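Local coordinates for type C neurotoxin (Clostridium botulinum, PDB 3PME), which probably binds nerve-cell membranes, through gangliosides and phosphatidylethanolamine, as the receptor-binding domain of a C/D mosaic botulinum neurotoxin, at residues N86-I91 with F181-N186; E26-G31 with I53-N58. All blocks are in the same frame, centred on the assembly; numbering follows the deposited sequence.

Both contacts lie in the N-terminal half of the receptor-binding domain, whose family belongs to the concanavalin clan, and their centres are about 17 Å apart. They share a small antiparallel sheet in which strand 51-55 runs between strands 26-30 and 178-181. Contact 2 pairs the first two strands; contact 1 begins where the third runs out, at Phe181, and ties the loop beyond it to strand 87-90 of another sheet. The two meet directly where Phe181 CE1 packs 4.0 Å from Val54 CG2, so the edge pairing of contact 2 and the sheet-to-loop junction of contact 1 are joined through strand 178-181. The C-terminal half belongs to a trefoil family.

Contact 1: N86-I91 with F181-N186; sequences NEYTII and FGIDEN
Ile91 CG1 and Phe181 CG are both anti to their carbonyl carbons (chi1 -52° and -66°); from an antiparallel non-hydrogen-bonded pair on one sheet face the two side chains run side by side, and Ile91 CG2, anti to N, comes over the ring. It lies 4.1 Å from the Phe181 ring centroid, offset toward the rim, a CH-pi contact that suits a branched aliphatic beside an aromatic in a buried place. Next to it Gly182 N gives a nearly straight hydrogen bond to Ile90 O (2.8 Å). Glycine fits here because a CB at its backbone angles would jam against the preceding carbonyl oxygen.

Further along, Ile90 CD1 presses tightly on Ile183 CG1 at 3.4 Å, while Ile183 CG2 touches the Tyr88 ring obliquely at CD1. As modelled, Glu185 OE2 accepts Thr89 N at 3.2 Å from above the carboxylate plane, but the placement of this side chain is doubtful. A water joins Thr89 O to Asp184 N. Another links Tyr88 OH, which also bonds Ser84, to Asn186 O.

Ile90 and Ile91 form a classic bulge opposite Leu102 of strand 100-105. Strand 193-201 supplies Leu193 against Ile90 and Ile183, and Phe198 edge-to-face with Phe181, while Leu81 of helix 79-82 packs on Tyr88 and Ile183.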
loop_
_atom_site.group_PDB
_atom_site.type_symbol
_atom_site.label_atom_id
_atom_site.label_comp_id
_atom_site.label_asym_id
_atom_site.label_seq_id
_atom_site.Cartn_x
_atom_site.Cartn_y
_atom_site.Cartn_z
ATOM N N ASN A 86 -4.215 -11.967 19.938
ATOM C CA ASN A 86 -3.184 -11.705 20.939
ATOM C C ASN A 86 -2.586 -10.299 20.841
ATOM O O ASN A 86 -2.838 -9.568 19.877
ATOM C CB ASN A 86 -2.071 -12.751 20.848
ATOM C CG ASN A 86 -2.590 -14.176 20.998
ATOM O OD1 ASN A 86 -3.728 -14.394 21.418
ATOM N ND2 ASN A 86 -1.760 -15.151 20.638
ATOM N N GLU A 87 -1.807 -9.935 21.858
ATOM C CA GLU A 87 -1.105 -8.657 21.903
ATOM C C GLU A 87 0.389 -8.853 21.680
ATOM O O GLU A 87 0.999 -9.730 22.286
ATOM C CB GLU A 87 -1.329 -7.978 23.255
ATOM C CG GLU A 87 -0.475 -6.740 23.465
ATOM C CD GLU A 87 -0.693 -6.123 24.829
ATOM O OE1 GLU A 87 -1.777 -5.544 25.049
ATOM O OE2 GLU A 87 0.214 -6.228 25.681
ATOM N N TYR A 88 0.971 -8.041 20.802
ATOM C CA TYR A 88 2.392 -8.133 20.484
ATOM C C TYR A 88 3.027 -6.760 20.647
ATOM O O TYR A 88 2.571 -5.796 20.038
ATOM C CB TYR A 88 2.596 -8.601 19.033
ATOM C CG TYR A 88 1.877 -9.896 18.693
ATOM C CD1 TYR A 88 2.532 -11.113 18.754
ATOM C CD2 TYR A 88 0.530 -9.893 18.344
ATOM C CE1 TYR A 88 1.870 -12.301 18.460
ATOM C CE2 TYR A 88 -0.135 -11.071 18.049
ATOM C CZ TYR A 88 0.540 -12.267 18.111
ATOM O OH TYR A 88 -0.132 -13.438 17.825
ATOM N N THR A 89 4.068 -6.661 21.468
ATOM C CA THR A 89 4.846 -5.431 21.506
ATOM C C THR A 89 5.768 -5.410 20.295
ATOM O O THR A 89 6.502 -6.366 20.054
ATOM C CB THR A 89 5.665 -5.317 22.804
ATOM O OG1 THR A 89 4.768 -5.228 23.919
ATOM C CG2 THR A 89 6.540 -4.070 22.777
ATOM N N ILE A 90 5.726 -4.324 19.529
ATOM C CA ILE A 90 6.510 -4.213 18.306
ATOM C C ILE A 90 7.667 -3.218 18.436
ATOM O O ILE A 90 8.753 -3.440 17.904
ATOM C CB ILE A 90 5.615 -3.756 17.138
ATOM C CG1 ILE A 90 4.425 -4.711 16.983
ATOM C CG2 ILE A 90 6.422 -3.624 15.850
ATOM C CD1 ILE A 90 4.816 -6.141 16.926
ATOM N N ILE A 91 7.426 -2.107 19.125
ATOM C CA ILE A 91 8.482 -1.125 19.341
ATOM C C ILE A 91 8.426 -0.812 20.820
ATOM O O ILE A 91 7.383 -0.404 21.321
ATOM C CB ILE A 91 8.253 0.177 18.546
ATOM C CG1 ILE A 91 7.993 -0.118 17.064
ATOM C CG2 ILE A 91 9.455 1.109 18.695
ATOM C CD1 ILE A 91 7.630 1.128 16.260
ATOM N N PHE A 181 13.075 -2.486 18.435
ATOM C CA PHE A 181 12.122 -2.946 17.432
ATOM C C PHE A 181 12.167 -4.467 17.388
ATOM O O PHE A 181 13.247 -5.054 17.260
ATOM C CB PHE A 181 12.490 -2.416 16.048
ATOM C CG PHE A 181 12.369 -0.928 15.916
ATOM C CD1 PHE A 181 13.374 -0.101 16.379
ATOM C CD2 PHE A 181 11.258 -0.359 15.303
ATOM C CE1 PHE A 181 13.267 1.286 16.253
ATOM C CE2 PHE A 181 11.154 1.015 15.167
ATOM C CZ PHE A 181 12.157 1.837 15.641
ATOM N N GLY A 182 11.008 -5.109 17.488
ATOM C CA GLY A 182 10.969 -6.557 17.386
ATOM C C GLY A 182 9.870 -7.229 18.175
ATOM O O GLY A 182 9.366 -6.675 19.155
ATOM N N ILE A 183 9.501 -8.434 17.748
ATOM C CA ILE A 183 8.463 -9.211 18.415
ATOM C C ILE A 183 9.075 -10.319 19.264
ATOM O O ILE A 183 9.824 -11.155 18.759
ATOM C CB ILE A 183 7.502 -9.834 17.390
ATOM C CG1 ILE A 183 6.901 -8.742 16.506
ATOM C CG2 ILE A 183 6.416 -10.646 18.085
ATOM C CD1 ILE A 183 6.086 -9.276 15.343
ATOM N N ASP A 184 8.752 -10.319 20.554
ATOM C CA ASP A 184 9.288 -11.306 21.490
ATOM C C ASP A 184 8.401 -12.539 21.624
ATOM O O ASP A 184 8.890 -13.633 21.918
ATOM C CB ASP A 184 9.512 -10.679 22.868
ATOM C CG ASP A 184 10.968 -10.348 23.126
ATOM O OD1 ASP A 184 11.844 -10.940 22.459
ATOM O OD2 ASP A 184 11.236 -9.504 24.006
ATOM N N GLU A 185 7.100 -12.364 21.419
ATOM C CA GLU A 185 6.179 -13.489 21.504
ATOM C C GLU A 185 6.466 -14.505 20.414
ATOM O O GLU A 185 7.152 -14.213 19.431
ATOM C CB GLU A 185 4.726 -13.024 21.396
ATOM C CG GLU A 185 4.578 -11.555 21.100
ATOM C CD GLU A 185 4.776 -10.706 22.328
ATOM O OE1 GLU A 185 4.423 -11.183 23.429
ATOM O OE2 GLU A 185 5.277 -9.565 22.193
ATOM N N ASN A 186 5.938 -15.708 20.602
ATOM C CA ASN A 186 6.023 -16.733 19.580
ATOM C C ASN A 186 5.088 -16.369 18.441
ATOM O O ASN A 186 3.928 -16.015 18.665
ATOM C CB ASN A 186 5.651 -18.098 20.158
ATOM C CG ASN A 186 5.964 -19.239 19.207
ATOM O OD1 ASN A 186 6.334 -19.018 18.053
ATOM N ND2 ASN A 186 5.819 -20.469 19.690
HETATM O O HOH W 1 1.282 -15.572 17.427
HETATM O O HOH W 2 7.356 -8.425 21.573
#

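Contact 2: E26-G31 with I53-N58; sequences EVRLEG and IVNLNN
Ile53 N donates to Arg28 O at 2.7 Å in a nearly straight bond, the shortest polar link between the two strands. Arg28 N returns one to Ile53 O, so this antiparallel pair is hydrogen-bonded in both directions. Glu26 and Asn55 repeat the pattern two residues away, with Glu26 N bonded to Asn55 O and Asn55 N to Glu26 O. Between them Val27 faces Val54 in a non-hydrogen-bonded pair, where Val54 CA also approaches Glu26 O at 3.2 Å in a CA-H...O contact.

Charged and polar side chains share one face with Ile53. Arg28 leaves the backbone with CG anti to N (chi1 -178°) and then bends at chi3 (77°), which lays its guanidinium over Ile53. Ile53 CB sits 3.9 Å from the guanidinium plane, offset toward the rim, and CG1 is 3.8 Å from Arg28 NH2. Arginine suits this place because its flat group can rest on an aliphatic side chain while its N-H edge still meets acids. Two acid oxygens lie in the guanidinium plane at that edge, Glu26 OE2 on Arg28 NH1 and Glu30 OE1 on Arg28 NH2, each a salt bridge at 3.3 Å whose hydrogen bond is weak. The two carboxylates would help balance the positive charge. Asn55 runs beside Glu26, but its OD1 is bonded to Thr178 of the third strand.

The opposite face is apolar: Val27 CG2 and Val54 CG2 meet loosely at 4.4 Å, and Leu10 and Leu8 of strand 6-13 pack against Val27 and Val54. One polar face and one aliphatic face turned toward another sheet are characteristic of antiparallel strands in a beta sandwich, here of the concanavalin-like jelly-roll kind.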
loop_
_atom_site.group_PDB
_atom_site.type_symbol
_atom_site.label_atom_id
_atom_site.label_comp_id
_atom_site.label_asym_id
_atom_site.label_seq_id
_atom_site.Cartn_x
_atom_site.Cartn_y
_atom_site.Cartn_z
ATOM N N GLU A 26 23.233 5.028 17.878
ATOM C CA GLU A 26 23.702 3.680 17.601
ATOM C C GLU A 26 22.534 2.815 17.142
ATOM O O GLU A 26 21.491 2.783 17.788
ATOM C CB GLU A 26 24.345 3.054 18.838
ATOM C CG GLU A 26 24.686 1.590 18.645
ATOM C CD GLU A 26 25.091 0.897 19.933
ATOM O OE1 GLU A 26 25.139 1.564 20.992
ATOM O OE2 GLU A 26 25.360 -0.322 19.881
ATOM N N VAL A 27 22.719 2.115 16.029
ATOM C CA VAL A 27 21.697 1.220 15.506
ATOM C C VAL A 27 22.301 -0.168 15.363
ATOM O O VAL A 27 23.141 -0.399 14.494
ATOM C CB VAL A 27 21.178 1.704 14.143
ATOM C CG1 VAL A 27 20.124 0.745 13.587
ATOM C CG2 VAL A 27 20.623 3.122 14.254
ATOM N N ARG A 28 21.896 -1.082 16.234
ATOM C CA ARG A 28 22.433 -2.434 16.191
ATOM C C ARG A 28 21.355 -3.433 15.819
ATOM O O ARG A 28 20.264 -3.416 16.379
ATOM C CB ARG A 28 23.049 -2.820 17.535
ATOM C CG ARG A 28 23.674 -4.205 17.527
ATOM C CD ARG A 28 24.378 -4.522 18.838
ATOM N NE ARG A 28 23.442 -4.876 19.903
ATOM C CZ ARG A 28 23.096 -4.068 20.900
ATOM N NH1 ARG A 28 23.606 -2.846 20.979
ATOM N NH2 ARG A 28 22.237 -4.481 21.824
ATOM N N LEU A 29 21.669 -4.313 14.875
ATOM C CA LEU A 29 20.715 -5.323 14.446
ATOM C C LEU A 29 21.048 -6.690 15.026
ATOM O O LEU A 29 22.163 -7.191 14.861
ATOM C CB LEU A 29 20.636 -5.391 12.918
ATOM C CG LEU A 29 19.778 -4.318 12.240
ATOM C CD1 LEU A 29 20.461 -2.958 12.270
ATOM C CD2 LEU A 29 19.461 -4.720 10.815
ATOM N N GLU A 30 20.075 -7.281 15.712
ATOM C CA GLU A 30 20.208 -8.630 16.244
ATOM C C GLU A 30 19.341 -9.583 15.438
ATOM O O GLU A 30 18.343 -9.177 14.842
ATOM C CB GLU A 30 19.804 -8.673 17.716
ATOM C CG GLU A 30 20.674 -7.831 18.625
ATOM C CD GLU A 30 20.384 -8.085 20.088
ATOM O OE1 GLU A 30 21.072 -7.485 20.944
ATOM O OE2 GLU A 30 19.468 -8.885 20.381
ATOM N N GLY A 31 19.723 -10.855 15.415
ATOM C CA GLY A 31 18.993 -11.829 14.630
ATOM C C GLY A 31 19.177 -11.570 13.150
ATOM O O GLY A 31 20.216 -11.074 12.719
ATOM N N ILE A 53 18.091 -2.631 17.790
ATOM C CA ILE A 53 18.252 -1.900 19.040
ATOM C C ILE A 53 18.824 -0.531 18.724
ATOM O O ILE A 53 19.905 -0.424 18.141
ATOM C CB ILE A 53 19.223 -2.617 19.995
ATOM C CG1 ILE A 53 18.869 -4.103 20.135
ATOM C CG2 ILE A 53 19.286 -1.896 21.343
ATOM C CD1 ILE A 53 17.427 -4.373 20.400
ATOM N N VAL A 54 18.094 0.519 19.081
ATOM C CA VAL A 54 18.560 1.878 18.837
ATOM C C VAL A 54 18.882 2.560 20.159
ATOM O O VAL A 54 18.033 2.635 21.034
ATOM C CB VAL A 54 17.507 2.707 18.073
ATOM C CG1 VAL A 54 18.013 4.123 17.812
ATOM C CG2 VAL A 54 17.130 2.017 16.757
ATOM N N ASN A 55 20.117 3.028 20.310
ATOM C CA ASN A 55 20.483 3.827 21.477
ATOM C C ASN A 55 20.772 5.259 21.064
ATOM O O ASN A 55 21.765 5.528 20.386
ATOM C CB ASN A 55 21.710 3.235 22.169
ATOM C CG ASN A 55 21.396 1.959 22.909
ATOM O OD1 ASN A 55 20.756 1.984 23.957
ATOM N ND2 ASN A 55 21.851 0.834 22.373
ATOM N N LEU A 56 19.890 6.170 21.453
ATOM C CA LEU A 56 20.077 7.585 21.185
ATOM C C LEU A 56 21.157 8.141 22.095
ATOM O O LEU A 56 21.390 7.619 23.183
ATOM C CB LEU A 56 18.782 8.354 21.453
ATOM C CG LEU A 56 17.656 8.337 20.415
ATOM C CD1 LEU A 56 17.336 6.931 19.959
ATOM C CD2 LEU A 56 16.418 9.022 21.014
ATOM N N ASN A 57 21.818 9.193 21.629
ATOM C CA ASN A 57 22.650 10.011 22.483
ATOM C C ASN A 57 21.721 10.580 23.534
ATOM O O ASN A 57 20.794 11.332 23.217
ATOM C CB ASN A 57 23.287 11.134 21.663
ATOM C CG ASN A 57 24.193 12.024 22.488
ATOM O OD1 ASN A 57 23.936 12.276 23.665
ATOM N ND2 ASN A 57 25.260 12.516 21.868
ATOM N N ASN A 58 21.955 10.203 24.783
ATOM C CA ASN A 58 21.046 10.571 25.863
ATOM C C ASN A 58 20.799 12.069 25.953
ATOM O O ASN A 58 19.744 12.502 26.413
ATOM C CB ASN A 58 21.562 10.058 27.206
ATOM C CG ASN A 58 20.477 10.029 28.260
ATOM O OD1 ASN A 58 19.389 9.510 28.021
ATOM N ND2 ASN A 58 20.761 10.589 29.428
#